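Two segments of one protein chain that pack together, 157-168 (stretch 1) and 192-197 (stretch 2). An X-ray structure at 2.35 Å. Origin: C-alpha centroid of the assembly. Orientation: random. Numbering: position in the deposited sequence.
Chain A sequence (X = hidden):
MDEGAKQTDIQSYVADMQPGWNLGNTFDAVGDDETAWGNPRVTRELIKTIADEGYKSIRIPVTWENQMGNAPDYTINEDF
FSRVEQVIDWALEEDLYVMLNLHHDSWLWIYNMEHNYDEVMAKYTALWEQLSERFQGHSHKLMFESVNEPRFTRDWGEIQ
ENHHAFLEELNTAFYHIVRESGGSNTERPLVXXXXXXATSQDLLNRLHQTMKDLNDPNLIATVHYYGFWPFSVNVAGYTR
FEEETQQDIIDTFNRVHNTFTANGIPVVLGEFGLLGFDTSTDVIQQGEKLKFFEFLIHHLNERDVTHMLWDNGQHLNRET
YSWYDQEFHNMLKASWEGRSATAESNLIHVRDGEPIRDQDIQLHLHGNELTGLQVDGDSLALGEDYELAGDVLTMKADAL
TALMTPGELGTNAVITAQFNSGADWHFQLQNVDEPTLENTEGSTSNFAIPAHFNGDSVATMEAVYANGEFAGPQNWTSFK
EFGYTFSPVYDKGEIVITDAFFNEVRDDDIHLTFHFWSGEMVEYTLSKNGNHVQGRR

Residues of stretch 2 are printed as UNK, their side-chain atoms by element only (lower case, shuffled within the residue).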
# COMPACT_ATOMS: atom_id res chain seq x y z
N GLY A 157 2.77 -26.60 -6.43
CA GLY A 157 2.92 -25.17 -6.62
C GLY A 157 1.76 -24.42 -5.99
O GLY A 157 0.83 -25.01 -5.46
N GLU A 158 1.83 -23.10 -6.08
CA GLU A 158 0.86 -22.24 -5.41
C GLU A 158 -0.48 -22.20 -6.15
O GLU A 158 -1.50 -21.84 -5.57
CB GLU A 158 1.45 -20.84 -5.27
CG GLU A 158 0.86 -20.03 -4.14
CD GLU A 158 1.41 -18.64 -4.11
OE1 GLU A 158 1.57 -18.05 -5.20
OE2 GLU A 158 1.69 -18.13 -3.01
N ILE A 159 -0.46 -22.57 -7.43
CA ILE A 159 -1.67 -22.60 -8.27
C ILE A 159 -1.81 -23.94 -8.99
O ILE A 159 -0.84 -24.46 -9.54
CB ILE A 159 -1.66 -21.47 -9.34
CG1 ILE A 159 -1.25 -20.12 -8.73
CG2 ILE A 159 -3.00 -21.37 -10.02
CD1 ILE A 159 -2.23 -19.55 -7.74
N GLN A 160 -3.02 -24.51 -8.97
CA GLN A 160 -3.32 -25.73 -9.73
C GLN A 160 -4.80 -25.76 -10.14
O GLN A 160 -5.56 -24.84 -9.81
CB GLN A 160 -2.93 -26.98 -8.93
CG GLN A 160 -3.21 -26.89 -7.43
CD GLN A 160 -2.36 -27.85 -6.60
OE1 GLN A 160 -1.14 -27.88 -6.73
NE2 GLN A 160 -3.01 -28.63 -5.73
N GLU A 161 -5.22 -26.81 -10.85
CA GLU A 161 -6.55 -26.86 -11.47
C GLU A 161 -7.70 -27.01 -10.48
O GLU A 161 -8.75 -26.32 -10.58
CB GLU A 161 -6.60 -28.02 -12.48
CG GLU A 161 -5.71 -27.84 -13.71
CD GLU A 161 -5.73 -29.04 -14.65
OE1 GLU A 161 -6.29 -30.09 -14.26
OE2 GLU A 161 -5.18 -28.93 -15.77
N ASN A 162 -7.53 -27.91 -9.52
CA ASN A 162 -8.57 -28.13 -8.52
C ASN A 162 -8.78 -26.87 -7.69
O ASN A 162 -9.86 -26.68 -7.12
CB ASN A 162 -8.24 -29.33 -7.61
CG ASN A 162 -6.81 -29.30 -7.08
OD1 ASN A 162 -6.06 -28.35 -7.31
ND2 ASN A 162 -6.45 -30.34 -6.33
N HIS A 163 -7.77 -26.02 -7.63
CA HIS A 163 -7.92 -24.71 -6.99
C HIS A 163 -8.98 -23.89 -7.71
O HIS A 163 -9.91 -23.39 -7.08
CB HIS A 163 -6.58 -23.96 -6.96
CG HIS A 163 -5.59 -24.52 -6.00
ND1 HIS A 163 -4.38 -23.91 -5.74
CD2 HIS A 163 -5.62 -25.64 -5.23
CE1 HIS A 163 -3.71 -24.63 -4.85
NE2 HIS A 163 -4.44 -25.68 -4.53
N HIS A 164 -8.82 -23.76 -9.03
CA HIS A 164 -9.79 -23.04 -9.85
C HIS A 164 -11.19 -23.59 -9.65
O HIS A 164 -12.16 -22.84 -9.51
CB HIS A 164 -9.42 -23.11 -11.33
CG HIS A 164 -8.05 -22.58 -11.64
ND1 HIS A 164 -7.64 -21.32 -11.27
CD2 HIS A 164 -7.02 -23.14 -12.31
CE1 HIS A 164 -6.40 -21.13 -11.69
NE2 HIS A 164 -6.00 -22.22 -12.32
N ALA A 165 -11.28 -24.92 -9.61
CA ALA A 165 -12.58 -25.55 -9.37
C ALA A 165 -13.15 -25.15 -8.01
O ALA A 165 -14.34 -24.82 -7.90
CB ALA A 165 -12.46 -27.05 -9.48
N PHE A 166 -12.30 -25.16 -6.99
CA PHE A 166 -12.72 -24.78 -5.63
C PHE A 166 -13.24 -23.35 -5.57
O PHE A 166 -14.28 -23.08 -4.95
CB PHE A 166 -11.56 -24.94 -4.64
CG PHE A 166 -11.14 -26.36 -4.41
CD1 PHE A 166 -12.01 -27.41 -4.63
CD2 PHE A 166 -9.85 -26.64 -3.97
CE1 PHE A 166 -11.62 -28.72 -4.42
CE2 PHE A 166 -9.44 -27.95 -3.77
CZ PHE A 166 -10.33 -28.99 -3.99
N LEU A 167 -12.52 -22.43 -6.20
CA LEU A 167 -12.93 -21.03 -6.18
C LEU A 167 -14.25 -20.88 -6.91
O LEU A 167 -15.13 -20.15 -6.45
CB LEU A 167 -11.87 -20.12 -6.79
CG LEU A 167 -12.24 -18.64 -6.83
CD1 LEU A 167 -12.73 -18.15 -5.46
CD2 LEU A 167 -11.08 -17.80 -7.29
N GLU A 168 -14.41 -21.57 -8.03
CA GLU A 168 -15.66 -21.47 -8.77
C GLU A 168 -16.83 -22.02 -7.95
O GLU A 168 -17.94 -21.48 -8.00
CB GLU A 168 -15.58 -22.18 -10.12
CG GLU A 168 -16.86 -22.04 -10.93
CD GLU A 168 -16.62 -22.02 -12.43
OE1 GLU A 168 -15.46 -22.27 -12.86
OE2 GLU A 168 -17.58 -21.76 -13.19
N UNK A 192 -16.89 -10.66 -6.91
CA UNK A 192 -16.18 -11.93 -7.00
C UNK A 192 -14.70 -11.73 -7.27
O UNK A 192 -14.32 -10.93 -8.13
c UNK A 192 -18.28 -13.07 -7.98
c UNK A 192 -16.79 -12.81 -8.09
c UNK A 192 -18.78 -13.81 -9.22
c UNK A 192 -18.58 -13.86 -6.71
N UNK A 193 -13.86 -12.47 -6.54
CA UNK A 193 -12.41 -12.38 -6.67
C UNK A 193 -11.80 -13.36 -7.68
O UNK A 193 -12.33 -14.46 -7.87
c UNK A 193 -14.26 -13.30 -5.39
c UNK A 193 -12.95 -13.68 -4.76
c UNK A 193 -11.92 -12.70 -5.26
N UNK A 194 -10.71 -12.95 -8.31
CA UNK A 194 -9.83 -13.89 -8.97
C UNK A 194 -9.14 -14.69 -7.87
O UNK A 194 -9.18 -14.31 -6.70
c UNK A 194 -8.76 -13.20 -9.85
c UNK A 194 -9.41 -12.50 -11.04
o UNK A 194 -8.05 -12.24 -9.06
N UNK A 195 -8.51 -15.80 -8.24
CA UNK A 195 -7.70 -16.58 -7.32
C UNK A 195 -6.58 -15.72 -6.74
O UNK A 195 -5.82 -15.10 -7.50
c UNK A 195 -7.49 -19.45 -6.16
c UNK A 195 -5.85 -19.96 -7.99
c UNK A 195 -7.12 -17.81 -8.03
c UNK A 195 -6.47 -18.87 -7.13
N UNK A 196 -6.51 -15.65 -5.41
CA UNK A 196 -5.52 -14.83 -4.69
C UNK A 196 -5.68 -13.34 -4.98
O UNK A 196 -4.76 -12.56 -4.74
c UNK A 196 -4.09 -15.27 -5.04
c UNK A 196 -2.35 -17.10 -4.97
o UNK A 196 -1.84 -18.12 -4.46
c UNK A 196 -3.67 -16.58 -4.41
o UNK A 196 -1.83 -16.48 -5.93
N UNK A 197 -6.85 -12.96 -5.48
CA UNK A 197 -7.10 -11.63 -6.05
C UNK A 197 -5.95 -11.14 -6.91
O UNK A 197 -5.63 -9.95 -6.90
c UNK A 197 -7.40 -10.56 -4.96
o UNK A 197 -6.26 -10.43 -4.09
c UNK A 197 -8.63 -10.94 -4.15

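Position 192 has four side-chain carbons and no heteroatom. The chain forks at its second carbon. The CA-to-CB bond points toward stretch 1, but the side chain stays out of contact with stretch 1. A four-carbon chain forked at the second atom is leucine, so this is L192. It lies on a strand that begins earlier in the chain.

Position 193 has three side-chain carbons, and they close a ring onto the backbone N. Its closest contact with stretch 1 is made by the backbone: the carbonyl O of position 193 lies 3.6 Å from CD2 of L167. The ring carbons stay further off. The ring identifies proline, P193. With its nitrogen locked in the ring, the residue has no N-H to donate.

Position 194 has one carbon that carries one oxygen and one carbon. Its CA-to-CB bond points away from stretch 1. Again the backbone makes the approach, with C of position 194 3.7 Å from CD2 of L167. The branched pattern is that of threonine, T194. The hydroxyl OG1 is hydrogen-bonded to a residue just outside one of the two stretches.

Position 195 has four carbons, forked at the second, and the CA-to-CB bond points toward stretch 1. One terminal methyl reaches the side chains of I159, H163 and H164. This is leucine again, L195, with chi1 t and chi2 p. The methyl CD2 lies 3.7 Å from CD1 of I159, 4.2 Å from CB of H163 and 3.9 Å from CE1 of H164. It meets the H164 ring obliquely. L167 packs closer to the backbone: its CD2 is 3.4 Å from N of L195 and 4.0 Å from CB of L195.

Position 196 has three carbons, the third carrying two oxygens. Its oxygens approach I159 and E158. That is a carboxylate on a two-carbon arm, hence glutamate, E196. OE1 of E196 lies 3.6 Å from CD1 of I159. OE2 of E196 lies 3.3 Å from CD of E158 and 3.5 Å from OE1 of E158. The last pair are two acceptors of like charge, so their closeness is no hydrogen bond. The backbone has positive phi, 62°.

Position 197 has one carbon carrying one oxygen and one carbon. Its CA-to-CB bond points away from stretch 1, and it makes no contact there. It is threonine, T197. OG1 of T197 donates to O of E196 at 2.7 Å, and N of T197 donates to O of T194 at 3.0 Å. These bonds hold the turn together locally.

The contact works by apolar packing. No hydrogen bond crosses between the stretches, and 371 Å² is buried in all. L195 and L167 have the largest covered areas. H163 and L167 are one helical turn apart, and N of L167 donates to O of H163 at 2.9 Å. Both direct their CA-to-CB bonds toward stretch 2. I159, before the helix, extends the apolar surface. The carboxylates of E158 and E196 come close with no bond between them.

Stretch 2 192-197: LPTLET
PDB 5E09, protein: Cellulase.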